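Side-chain contacts in peptidoglycan recognition protein 3 (Branchiostoma belcheri tsingtauense, PDB 4Z8I), which probably binds bacterial peptidoglycan and, as a zinc-dependent N-acetylmuramoyl-L-alanine amidase, cleaves the bond joining its sugar chain to the stem peptide: residues A[214-217]-A[218-222]; A[175-178]-A[179-183]. All coordinates share one frame; numbering follows the deposited sequence.

Overall arrangement
Contact 2 comes first along the chain, on helix 174-190, and contact 1 follows at the end of helix 213-218 and in the turn after it; their centres are about 13 Å apart. Both pack on strand 158-163 of the mixed six-stranded sheet, where Phe163 touches Leu215 and Trp222 as well as Ile177. The two also meet directly: the indole of Trp222 rests on helix 174-190, its CZ2 3.6 Å from Ile177 CG2. The C-terminal turn is thereby fastened to a helix of the amidase domain. The zinc ion, held by His93, His202 and Cys210, lies nearer contact 1, about 9 Å from the Leu215 side chain.

Contact 1 (A[214-217]-A[218-222]); sequences LLYD and DIKSW
The Tyr216 ring is overlapped by the bent side chain of Lys220, whose CD sits 4.3 Å above one face, offset toward the rim, while Lys220 NZ comes obliquely to 3.5 Å from Tyr216 CE2. Turns at chi2, chi3 and chi4 fold the lysine back over the helix end, and its ammonium forms a long salt bridge with Asp217, OD1 to NZ 3.5 Å. The Ile219 side chain crosses that of Tyr216 at about a right angle, its CD1 3.9 Å from Tyr216 CD1; on its other branch, CG2 lies 4.1 Å from Leu215 CD1 and 3.6 Å above the centre of the Trp222 ring. Helical bonds from Asp218 N to Leu214 O and from Ile219 N to Leu215 O precede a type I turn from Asp218 to Ser221. Just past that turn, Trp222 NE1 donates to Asp218 OD2 at 2.6 Å, nearly straight at 164° and from above the carboxylate plane. Asp218 OD1 pairs with Lys171, and Tyr216 OH bonds Asp204. Asp218 uses both oxygens, one for a lysine and one for the indole, which would favour its charged form; the NE1 bond, with Ile219 over one face, probably limits the indole's rotation.

Contact 2 (A[175-178]-A[179-183]); sequences SAIA and AAKSL
Ile177 and Lys181, one helical turn apart, lie side by side and point the same way, with Ile177 CG2 3.6 Å from Lys181 CE. The torsions account for this: in Ile177, CG2 stands opposite the backbone N, with CG1 beside that N (chi1 -47°), and the lysine chain runs fully extended beyond CG, its CE brought beside the methyl. Lys181 CG also passes 3.3 Å from Ile177 O, the carbonyl that accepts the nearly straight bond from Lys181 N (173°). Trp222 lies against both side chains, and takes the lysine in a cation-pi contact.

Ser182 is oriented differently, its OG turned back along the helix beside its own backbone N (chi1 -53°). There it donates to Ala178 O at 2.7 Å, while Ser182 N donates to the same oxygen at 2.9 Å; the two donors approach from opposite faces of the carbonyl plane. With an alanine in place of Ser182 the hydroxyl is gone, and Ala178 O would probably lose the donor on one face of its carbonyl.

Ala176, Ala179 and Ala180 keep the buried side slim: Ala176 and Ala180 set their methyls against Phe163, and Ala179 places its own on Val138, consistent with close packing of helix 174-190 on the mixed sheet. Chemically the helix is two-sided, with alanine methyls and Leu183 toward the strands, a lysine whose outer chain lies against Ile177 while its charged end also meets the indole, and a buried serine hydroxyl that spends its hydrogen bond on the backbone carbonyl one turn back.

Contact 1 (A[214-217]-A[218-222])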
loop_
_atom_site.group_PDB
_atom_site.type_symbol
_atom_site.label_atom_id
_atom_site.label_comp_id
_atom_site.label_asym_id
_atom_site.label_seq_id
_atom_site.Cartn_x
_atom_site.Cartn_y
_atom_site.Cartn_z
ATOM N N LEU A 214 -7.108 16.193 -4.427
ATOM C CA LEU A 214 -6.538 16.189 -3.076
ATOM C C LEU A 214 -5.642 14.982 -2.782
ATOM O O LEU A 214 -4.581 15.120 -2.165
ATOM C CB LEU A 214 -7.638 16.317 -2.018
ATOM C CG LEU A 214 -8.412 17.638 -1.997
ATOM C CD1 LEU A 214 -9.076 17.854 -0.649
ATOM C CD2 LEU A 214 -7.499 18.798 -2.323
ATOM N N LEU A 215 -6.069 13.802 -3.219
ATOM C CA LEU A 215 -5.248 12.607 -3.078
ATOM C C LEU A 215 -3.961 12.749 -3.888
ATOM O O LEU A 215 -2.878 12.368 -3.430
ATOM C CB LEU A 215 -6.026 11.367 -3.519
ATOM C CG LEU A 215 -5.246 10.054 -3.474
ATOM C CD1 LEU A 215 -4.656 9.838 -2.093
ATOM C CD2 LEU A 215 -6.135 8.886 -3.862
ATOM N N TYR A 216 -4.086 13.307 -5.090
ATOM C CA TYR A 216 -2.932 13.556 -5.947
ATOM C C TYR A 216 -1.977 14.542 -5.287
ATOM O O TYR A 216 -0.763 14.436 -5.446
ATOM C CB TYR A 216 -3.372 14.082 -7.314
ATOM C CG TYR A 216 -2.235 14.345 -8.273
ATOM C CD1 TYR A 216 -1.575 13.296 -8.901
ATOM C CD2 TYR A 216 -1.831 15.640 -8.561
ATOM C CE1 TYR A 216 -0.539 13.531 -9.780
ATOM C CE2 TYR A 216 -0.796 15.884 -9.440
ATOM C CZ TYR A 216 -0.156 14.827 -10.047
ATOM O OH TYR A 216 0.875 15.069 -10.923
ATOM N N ASP A 217 -2.530 15.503 -4.551
ATOM C CA ASP A 217 -1.712 16.442 -3.796
ATOM C C ASP A 217 -0.982 15.715 -2.672
ATOM O O ASP A 217 0.195 15.973 -2.419
ATOM C CB ASP A 217 -2.560 17.581 -3.220
ATOM C CG ASP A 217 -2.910 18.636 -4.255
ATOM O OD1 ASP A 217 -2.237 18.695 -5.306
ATOM O OD2 ASP A 217 -3.855 19.417 -4.008
ATOM N N ASP A 218 -1.681 14.802 -2.001
ATOM C CA ASP A 218 -1.082 14.073 -0.886
ATOM C C ASP A 218 0.065 13.167 -1.336
ATOM O O ASP A 218 1.102 13.103 -0.676
ATOM C CB ASP A 218 -2.139 13.270 -0.122
ATOM C CG ASP A 218 -1.591 12.633 1.146
ATOM O OD1 ASP A 218 -1.506 13.331 2.181
ATOM O OD2 ASP A 218 -1.252 11.432 1.115
ATOM N N ILE A 219 -0.108 12.482 -2.466
ATOM C CA ILE A 219 0.917 11.541 -2.931
ATOM C C ILE A 219 2.226 12.195 -3.390
ATOM O O ILE A 219 3.221 11.503 -3.609
ATOM C CB ILE A 219 0.400 10.587 -4.033
ATOM C CG1 ILE A 219 0.081 11.356 -5.314
ATOM C CG2 ILE A 219 -0.805 9.800 -3.543
ATOM C CD1 ILE A 219 -0.328 10.459 -6.461
ATOM N N LYS A 220 2.229 13.517 -3.535
ATOM C CA LYS A 220 3.459 14.234 -3.858
ATOM C C LYS A 220 4.402 14.165 -2.666
ATOM O O LYS A 220 5.622 14.096 -2.822
ATOM C CB LYS A 220 3.166 15.699 -4.168
ATOM C CG LYS A 220 1.997 15.929 -5.099
ATOM C CD LYS A 220 2.396 15.814 -6.553
ATOM C CE LYS A 220 2.020 17.082 -7.298
ATOM N NZ LYS A 220 0.708 17.609 -6.827
ATOM N N SER A 221 3.818 14.185 -1.472
ATOM C CA SER A 221 4.578 14.139 -0.230
ATOM C C SER A 221 5.071 12.729 0.087
ATOM O O SER A 221 5.896 12.545 0.982
ATOM C CB SER A 221 3.729 14.663 0.929
ATOM O OG SER A 221 2.609 13.825 1.155
ATOM N N TRP A 222 4.560 11.735 -0.635
ATOM C CA TRP A 222 5.022 10.363 -0.450
ATOM C C TRP A 222 6.423 10.260 -1.022
ATOM O O TRP A 222 6.804 11.041 -1.893
ATOM C CB TRP A 222 4.113 9.346 -1.152
ATOM C CG TRP A 222 2.676 9.331 -0.700
ATOM C CD1 TRP A 222 2.022 10.295 0.012
ATOM C CD2 TRP A 222 1.716 8.291 -0.940
ATOM N NE1 TRP A 222 0.716 9.924 0.224
ATOM C CE2 TRP A 222 0.503 8.697 -0.348
ATOM C CE3 TRP A 222 1.765 7.059 -1.597
ATOM C CZ2 TRP A 222 -0.651 7.913 -0.394
ATOM C CZ3 TRP A 222 0.618 6.283 -1.642
ATOM C CH2 TRP A 222 -0.572 6.712 -1.045
#

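Contact 2 (A[175-178]-A[179-183])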
loop_
_atom_site.group_PDB
_atom_site.type_symbol
_atom_site.label_atom_id
_atom_site.label_comp_id
_atom_site.label_asym_id
_atom_site.label_seq_id
_atom_site.Cartn_x
_atom_site.Cartn_y
_atom_site.Cartn_z
ATOM N N SER A 175 -5.723 6.030 7.791
ATOM C CA SER A 175 -5.527 4.582 7.790
ATOM C C SER A 175 -5.414 4.027 6.372
ATOM O O SER A 175 -4.670 3.078 6.127
ATOM C CB SER A 175 -6.656 3.882 8.549
ATOM O OG SER A 175 -7.913 4.158 7.963
ATOM N N ALA A 176 -6.152 4.623 5.440
ATOM C CA ALA A 176 -6.085 4.212 4.040
ATOM C C ALA A 176 -4.713 4.532 3.447
ATOM O O ALA A 176 -4.092 3.687 2.793
ATOM C CB ALA A 176 -7.190 4.881 3.240
ATOM N N ILE A 177 -4.251 5.757 3.689
ATOM C CA ILE A 177 -2.931 6.202 3.252
ATOM C C ILE A 177 -1.837 5.303 3.824
ATOM O O ILE A 177 -0.959 4.823 3.098
ATOM C CB ILE A 177 -2.657 7.644 3.714
ATOM C CG1 ILE A 177 -3.854 8.552 3.409
ATOM C CG2 ILE A 177 -1.380 8.174 3.085
ATOM C CD1 ILE A 177 -4.172 8.687 1.938
ATOM N N ALA A 178 -1.902 5.085 5.135
ATOM C CA ALA A 178 -0.949 4.226 5.828
ATOM C C ALA A 178 -0.941 2.821 5.245
ATOM O O ALA A 178 0.120 2.218 5.063
ATOM C CB ALA A 178 -1.271 4.179 7.306
ATOM N N ALA A 179 -2.129 2.304 4.950
ATOM C CA ALA A 179 -2.254 0.970 4.373
ATOM C C ALA A 179 -1.619 0.892 2.986
ATOM O O ALA A 179 -0.958 -0.093 2.658
ATOM C CB ALA A 179 -3.706 0.549 4.318
ATOM N N ALA A 180 -1.823 1.927 2.175
ATOM C CA ALA A 180 -1.225 1.960 0.840
ATOM C C ALA A 180 0.299 2.030 0.902
ATOM O O ALA A 180 0.997 1.286 0.201
ATOM C CB ALA A 180 -1.771 3.125 0.045
ATOM N N LYS A 181 0.807 2.930 1.738
ATOM C CA LYS A 181 2.247 3.075 1.917
ATOM C C LYS A 181 2.876 1.778 2.415
ATOM O O LYS A 181 3.934 1.368 1.938
ATOM C CB LYS A 181 2.552 4.218 2.886
ATOM C CG LYS A 181 2.134 5.588 2.382
ATOM C CD LYS A 181 2.548 6.683 3.354
ATOM C CE LYS A 181 2.235 8.064 2.795
ATOM N NZ LYS A 181 2.654 9.160 3.719
ATOM N N SER A 182 2.217 1.131 3.372
ATOM C CA SER A 182 2.709 -0.134 3.901
ATOM C C SER A 182 2.656 -1.215 2.835
ATOM O O SER A 182 3.509 -2.094 2.802
ATOM C CB SER A 182 1.895 -0.570 5.116
ATOM O OG SER A 182 1.850 0.459 6.083
ATOM N N LEU A 183 1.648 -1.153 1.970
ATOM C CA LEU A 183 1.534 -2.118 0.884
ATOM C C LEU A 183 2.740 -1.989 -0.031
ATOM O O LEU A 183 3.406 -2.980 -0.349
ATOM C CB LEU A 183 0.249 -1.901 0.087
ATOM C CG LEU A 183 0.052 -2.858 -1.090
ATOM C CD1 LEU A 183 -0.048 -4.296 -0.606
ATOM C CD2 LEU A 183 -1.174 -2.482 -1.891
#